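The same site in two structures of L-ribulose 3-epimerase from Methylomonas sp., which catalyses the manganese-dependent epimerisation of ketoses at C3, acting most strongly on L-ribulose and also interconverting D-allulose and D-fructose: PDB 7CJ6 (chain A, 1.80 Å), residues Y39-L44 and H67-L72, and PDB 7CJ7 (chain B, 1.70 Å), residues Y39-L44 and H67-L72. Structure 2 is superposed on structure 1 by the backbone atoms of these residues (RMSD 0.08 Å); each is numbered along its deposited sequence.

Structure 1 (7CJ6); sequences YIEIAL and HASLGL. With PSJ (D-psicose), chain C.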
loop_
_atom_site.group_PDB
_atom_site.type_symbol
_atom_site.label_atom_id
_atom_site.label_comp_id
_atom_site.label_asym_id
_atom_site.label_seq_id
_atom_site.Cartn_x
_atom_site.Cartn_y
_atom_site.Cartn_z
ATOM N N TYR A 39 -9.440 -13.394 -22.848
ATOM C CA TYR A 39 -8.243 -12.653 -23.311
ATOM C C TYR A 39 -7.096 -12.820 -22.318
ATOM O O TYR A 39 -7.307 -13.232 -21.159
ATOM C CB TYR A 39 -8.576 -11.177 -23.547
ATOM C CG TYR A 39 -8.900 -10.379 -22.308
ATOM C CD1 TYR A 39 -7.927 -9.650 -21.647
ATOM C CD2 TYR A 39 -10.189 -10.326 -21.816
ATOM C CE1 TYR A 39 -8.220 -8.913 -20.510
ATOM C CE2 TYR A 39 -10.500 -9.597 -20.682
ATOM C CZ TYR A 39 -9.515 -8.885 -20.026
ATOM O OH TYR A 39 -9.833 -8.166 -18.913
ATOM N N ILE A 40 -5.891 -12.509 -22.789
ATOM C CA ILE A 40 -4.697 -12.304 -21.925
ATOM C C ILE A 40 -4.398 -10.802 -21.907
ATOM O O ILE A 40 -4.549 -10.154 -22.961
ATOM C CB ILE A 40 -3.502 -13.140 -22.419
ATOM C CG1 ILE A 40 -2.279 -12.952 -21.516
ATOM C CG2 ILE A 40 -3.200 -12.829 -23.877
ATOM C CD1 ILE A 40 -1.374 -14.158 -21.445
ATOM N N GLU A 41 -4.040 -10.263 -20.742
ATOM C CA GLU A 41 -3.579 -8.861 -20.614
ATOM C C GLU A 41 -2.046 -8.867 -20.592
ATOM O O GLU A 41 -1.460 -9.347 -19.602
ATOM C CB GLU A 41 -4.158 -8.204 -19.368
ATOM C CG GLU A 41 -3.834 -6.726 -19.270
ATOM C CD GLU A 41 -4.352 -6.084 -17.998
ATOM O OE1 GLU A 41 -5.585 -6.148 -17.764
ATOM O OE2 GLU A 41 -3.529 -5.550 -17.237
ATOM N N ILE A 42 -1.432 -8.390 -21.671
ATOM C CA ILE A 42 0.052 -8.369 -21.826
ATOM C C ILE A 42 0.560 -7.085 -21.177
ATOM O O ILE A 42 0.001 -6.016 -21.468
ATOM C CB ILE A 42 0.457 -8.496 -23.306
ATOM C CG1 ILE A 42 -0.192 -9.731 -23.938
ATOM C CG2 ILE A 42 1.979 -8.508 -23.450
ATOM C CD1 ILE A 42 -0.296 -9.689 -25.444
ATOM N N ALA A 43 1.541 -7.217 -20.285
ATOM C CA ALA A 43 2.228 -6.096 -19.606
ATOM C C ALA A 43 3.337 -5.588 -20.533
ATOM O O ALA A 43 4.299 -6.336 -20.759
ATOM C CB ALA A 43 2.750 -6.556 -18.268
ATOM N N LEU A 44 3.163 -4.380 -21.080
ATOM C CA LEU A 44 4.017 -3.782 -22.144
ATOM C C LEU A 44 4.897 -2.677 -21.554
ATOM O O LEU A 44 4.925 -1.575 -22.147
ATOM C CB LEU A 44 3.121 -3.176 -23.227
ATOM C CG LEU A 44 2.502 -4.141 -24.235
ATOM C CD1 LEU A 44 1.730 -3.359 -25.290
ATOM C CD2 LEU A 44 3.567 -5.021 -24.882
ATOM N N HIS A 67 -5.606 -7.692 -24.538
ATOM C CA HIS A 67 -5.459 -6.251 -24.224
ATOM C C HIS A 67 -4.052 -6.043 -23.659
ATOM O O HIS A 67 -3.295 -7.031 -23.544
ATOM C CB HIS A 67 -6.589 -5.770 -23.311
ATOM C CG HIS A 67 -7.943 -5.924 -23.919
ATOM N ND1 HIS A 67 -8.289 -5.334 -25.123
ATOM C CD2 HIS A 67 -9.041 -6.581 -23.482
ATOM C CE1 HIS A 67 -9.545 -5.632 -25.403
ATOM N NE2 HIS A 67 -10.029 -6.393 -24.406
ATOM N N ALA A 68 -3.702 -4.803 -23.341
ATOM C CA ALA A 68 -2.343 -4.445 -22.881
ATOM C C ALA A 68 -2.438 -3.456 -21.723
ATOM O O ALA A 68 -3.239 -2.508 -21.820
ATOM C CB ALA A 68 -1.548 -3.880 -24.028
ATOM N N SER A 69 -1.633 -3.667 -20.680
ATOM C CA SER A 69 -1.409 -2.681 -19.600
ATOM C C SER A 69 0.079 -2.332 -19.563
ATOM O O SER A 69 0.901 -3.073 -20.123
ATOM C CB SER A 69 -1.896 -3.166 -18.265
ATOM O OG SER A 69 -1.365 -4.443 -17.948
ATOM N N LEU A 70 0.405 -1.224 -18.922
ATOM C CA LEU A 70 1.814 -0.885 -18.645
ATOM C C LEU A 70 1.844 0.137 -17.516
ATOM O O LEU A 70 0.786 0.678 -17.162
ATOM C CB LEU A 70 2.477 -0.370 -19.925
ATOM C CG LEU A 70 1.903 0.917 -20.515
ATOM C CD1 LEU A 70 2.539 2.138 -19.871
ATOM C CD2 LEU A 70 2.104 0.950 -22.021
ATOM N N GLY A 71 3.021 0.312 -16.935
ATOM C CA GLY A 71 3.362 1.476 -16.115
ATOM C C GLY A 71 4.561 2.143 -16.737
ATOM O O GLY A 71 5.437 1.407 -17.248
ATOM N N LEU A 72 4.582 3.472 -16.769
ATOM C CA LEU A 72 5.794 4.203 -17.207
ATOM C C LEU A 72 6.847 4.082 -16.104
ATOM O O LEU A 72 6.540 3.506 -15.035
ATOM C CB LEU A 72 5.439 5.660 -17.508
ATOM C CG LEU A 72 4.387 5.860 -18.595
ATOM C CD1 LEU A 72 4.026 7.330 -18.735
ATOM C CD2 LEU A 72 4.852 5.292 -19.926
HETATM C C1 PSJ C . -0.074 -2.381 -10.669
HETATM O O1 PSJ C . -0.204 -2.409 -9.245
HETATM C C2 PSJ C . -1.419 -2.672 -11.274
HETATM O O2 PSJ C . -2.335 -2.891 -10.533
HETATM C C3 PSJ C . -1.598 -2.647 -12.762
HETATM O O3 PSJ C . -2.371 -3.757 -13.213
HETATM C C4 PSJ C . -0.209 -2.656 -13.369
HETATM O O4 PSJ C . 0.337 -1.365 -13.119
HETATM C C5 PSJ C . -0.172 -2.936 -14.865
HETATM O O5 PSJ C . -1.495 -3.218 -15.340
HETATM C C6 PSJ C . 0.764 -4.108 -15.164
HETATM O O6 PSJ C . 0.975 -4.245 -16.580
#
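S69 and E41 meet on the inner face of a TIM barrel, where the parallel strands 39-43 and 65-72, joined by helix 52-61 in a beta-alpha-beta crossover, border the sugar site. From S69, CB lies 3.1 Å from E41 OE2 and 3.0 Å from O5 of D-psicose. One bond further, chi1 of 53° sets OG between the backbone N and carbonyl carbon, turned toward E41, and OG donates to E41 OE2 at 2.5 Å, on the anti side of the carboxylate and 23° out of its plane. The same OG accepts from sugar O6 at 2.7 Å, bridging ligand and carboxylate. E41 OE1 is hydrogen-bonded to Y209 and H211, the latter a manganese ligand. A43 CB abuts sugar O6 at 3.4 Å. Towards the start of the strands, H67 turns its edge to the Y39 face, CD2 lying 3.7 Å from Y39 CD1, while its NE2 is hydrogen-bonded to E8. On the outer face L44 CD1 packs against A68 CB at 3.6 Å, under helix 83-102.

Structure 1 against structure 2
The bound sugar is the difference: D-psicose beside chain A, L-sorbose beside chain B. The two ketoses have opposite configurations at C3 and C5, and among the residues of these two strands it is the C5 hydroxyl whose neighbours change. In structure 1, O5 of D-psicose faces the serine and the carboxylate, 2.9 Å from S69(A) OG and 3.6 Å from E41(A) OE2. In structure 2, O5 of L-sorbose turns instead to the following backbone, 3.1 Å from L70(B) C and 3.5 Å from G71(B) N. The sugar thus exchanges a touch on the glutamate for one on the glycine, probably because of the configuration at C5. The terminal hydroxyl keeps its role: O6 donates to S69(A) OG in one complex and to S69(B) OG in the other, and it also lies against A43(A) and A43(B).

The protein hardly answers. The comparable CA atoms coincide within the error, and the side chains of Y39(A), E41(A), I42(A), L44(A), H67(A), S69(A) and L70(A) keep their places in chain B. The bond from S69(A) OG to E41(A) OE2 recurs between S69(B) and E41(B), as does the backbone bond of I42(A) N to H67(A) O.

Structure 2 (7CJ7); sequences YIEIAL and HASLGL. With SOL (L-sorbose), chain D.
Between S69 and E41 a hydroxyl-carboxylate bond borders the bound L-sorbose. From S69, CB lies 3.2 Å from E41 OE2 and 3.7 Å from O6 of L-sorbose. One bond further, chi1 of 65° sets OG between the backbone N and carbonyl carbon, turned toward E41, and OG donates to E41 OE2 at 2.8 Å, on the anti side of the carboxylate and 29° out of its plane. The same OG accepts from sugar O6 at 2.6 Å, linking ligand and carboxylate. E41 OE1 is hydrogen-bonded to Y209 and to H211, a ligand of the manganese ion. A43 CB abuts sugar O6 at 3.7 Å, while the sugar's O5 lies against the backbone, 3.1 Å from L70 C and near G71 N. Towards the start of the strands, H67 turns its edge to the Y39 face, CD2 lying 3.7 Å from Y39 CD1, while its NE2 is hydrogen-bonded to E8. Under helix 83-102, on the outer face, L44 CD1 packs against A68 CB at 3.5 Å.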
loop_
_atom_site.group_PDB
_atom_site.type_symbol
_atom_site.label_atom_id
_atom_site.label_comp_id
_atom_site.label_asym_id
_atom_site.label_seq_id
_atom_site.Cartn_x
_atom_site.Cartn_y
_atom_site.Cartn_z
ATOM N N TYR B 39 -9.422 -13.431 -22.867
ATOM C CA TYR B 39 -8.236 -12.662 -23.317
ATOM C C TYR B 39 -7.113 -12.793 -22.297
ATOM O O TYR B 39 -7.344 -13.193 -21.143
ATOM C CB TYR B 39 -8.592 -11.192 -23.579
ATOM C CG TYR B 39 -8.934 -10.380 -22.356
ATOM C CD1 TYR B 39 -7.962 -9.703 -21.648
ATOM C CD2 TYR B 39 -10.230 -10.304 -21.886
ATOM C CE1 TYR B 39 -8.270 -8.948 -20.528
ATOM C CE2 TYR B 39 -10.552 -9.571 -20.756
ATOM C CZ TYR B 39 -9.567 -8.907 -20.056
ATOM O OH TYR B 39 -9.878 -8.195 -18.932
ATOM N N ILE B 40 -5.910 -12.476 -22.750
ATOM C CA ILE B 40 -4.727 -12.277 -21.868
ATOM C C ILE B 40 -4.398 -10.785 -21.875
ATOM O O ILE B 40 -4.520 -10.142 -22.933
ATOM C CB ILE B 40 -3.544 -13.135 -22.336
ATOM C CG1 ILE B 40 -2.345 -12.938 -21.407
ATOM C CG2 ILE B 40 -3.200 -12.827 -23.783
ATOM C CD1 ILE B 40 -1.499 -14.148 -21.242
ATOM N N GLU B 41 -4.025 -10.253 -20.714
ATOM C CA GLU B 41 -3.564 -8.864 -20.586
ATOM C C GLU B 41 -2.045 -8.894 -20.596
ATOM O O GLU B 41 -1.453 -9.411 -19.648
ATOM C CB GLU B 41 -4.126 -8.215 -19.328
ATOM C CG GLU B 41 -3.826 -6.731 -19.258
ATOM C CD GLU B 41 -4.393 -6.112 -18.003
ATOM O OE1 GLU B 41 -5.638 -6.132 -17.857
ATOM O OE2 GLU B 41 -3.589 -5.670 -17.161
ATOM N N ILE B 42 -1.454 -8.398 -21.670
ATOM C CA ILE B 42 0.025 -8.390 -21.840
ATOM C C ILE B 42 0.588 -7.144 -21.163
ATOM O O ILE B 42 0.084 -6.058 -21.441
ATOM C CB ILE B 42 0.387 -8.469 -23.333
ATOM C CG1 ILE B 42 -0.202 -9.731 -23.968
ATOM C CG2 ILE B 42 1.892 -8.378 -23.506
ATOM C CD1 ILE B 42 -0.071 -9.795 -25.474
ATOM N N ALA B 43 1.590 -7.317 -20.305
ATOM C CA ALA B 43 2.332 -6.223 -19.641
ATOM C C ALA B 43 3.370 -5.679 -20.630
ATOM O O ALA B 43 4.265 -6.439 -21.014
ATOM C CB ALA B 43 2.967 -6.754 -18.380
ATOM N N LEU B 44 3.207 -4.435 -21.072
ATOM C CA LEU B 44 4.038 -3.790 -22.122
ATOM C C LEU B 44 4.903 -2.686 -21.510
ATOM O O LEU B 44 4.926 -1.571 -22.073
ATOM C CB LEU B 44 3.119 -3.180 -23.182
ATOM C CG LEU B 44 2.538 -4.141 -24.212
ATOM C CD1 LEU B 44 1.765 -3.363 -25.268
ATOM C CD2 LEU B 44 3.630 -4.986 -24.849
ATOM N N HIS B 67 -5.525 -7.677 -24.579
ATOM C CA HIS B 67 -5.467 -6.241 -24.237
ATOM C C HIS B 67 -4.081 -5.998 -23.644
ATOM O O HIS B 67 -3.353 -6.964 -23.423
ATOM C CB HIS B 67 -6.617 -5.837 -23.305
ATOM C CG HIS B 67 -7.970 -6.014 -23.898
ATOM N ND1 HIS B 67 -8.343 -5.408 -25.095
ATOM C CD2 HIS B 67 -9.047 -6.704 -23.463
ATOM C CE1 HIS B 67 -9.600 -5.718 -25.360
ATOM N NE2 HIS B 67 -10.054 -6.513 -24.372
ATOM N N ALA B 68 -3.706 -4.756 -23.406
ATOM C CA ALA B 68 -2.355 -4.445 -22.898
ATOM C C ALA B 68 -2.457 -3.452 -21.745
ATOM O O ALA B 68 -3.291 -2.564 -21.793
ATOM C CB ALA B 68 -1.495 -3.915 -24.014
ATOM N N SER B 69 -1.592 -3.615 -20.757
ATOM C CA SER B 69 -1.424 -2.666 -19.639
ATOM C C SER B 69 0.059 -2.325 -19.546
ATOM O O SER B 69 0.894 -3.128 -20.008
ATOM C CB SER B 69 -1.964 -3.241 -18.351
ATOM O OG SER B 69 -1.215 -4.374 -17.945
ATOM N N LEU B 70 0.380 -1.162 -18.993
ATOM C CA LEU B 70 1.783 -0.860 -18.651
ATOM C C LEU B 70 1.812 0.176 -17.537
ATOM O O LEU B 70 0.768 0.724 -17.202
ATOM C CB LEU B 70 2.514 -0.377 -19.901
ATOM C CG LEU B 70 1.971 0.910 -20.513
ATOM C CD1 LEU B 70 2.541 2.135 -19.811
ATOM C CD2 LEU B 70 2.252 0.961 -22.002
ATOM N N GLY B 71 2.983 0.332 -16.945
ATOM C CA GLY B 71 3.350 1.488 -16.127
ATOM C C GLY B 71 4.533 2.180 -16.753
ATOM O O GLY B 71 5.385 1.489 -17.323
ATOM N N LEU B 72 4.586 3.504 -16.690
ATOM C CA LEU B 72 5.799 4.227 -17.131
ATOM C C LEU B 72 6.865 4.098 -16.034
ATOM O O LEU B 72 6.568 3.555 -14.971
ATOM C CB LEU B 72 5.425 5.678 -17.425
ATOM C CG LEU B 72 4.334 5.847 -18.480
ATOM C CD1 LEU B 72 3.886 7.293 -18.550
ATOM C CD2 LEU B 72 4.815 5.367 -19.844
HETATM C C1 SOL D . -0.167 -2.251 -10.470
HETATM O O1 SOL D . -0.265 -2.326 -9.067
HETATM C C2 SOL D . -1.386 -2.794 -11.143
HETATM O O2 SOL D . -2.444 -2.870 -10.541
HETATM C C3 SOL D . -1.261 -3.295 -12.575
HETATM O O3 SOL D . -2.522 -3.352 -13.201
HETATM C C4 SOL D . -0.302 -2.429 -13.386
HETATM O O4 SOL D . -0.805 -1.093 -13.445
HETATM C C5 SOL D . -0.088 -2.928 -14.816
HETATM O O5 SOL D . 0.670 -1.962 -15.544
HETATM C C6 SOL D . 0.623 -4.262 -14.893
HETATM O O6 SOL D . 0.748 -4.688 -16.253
#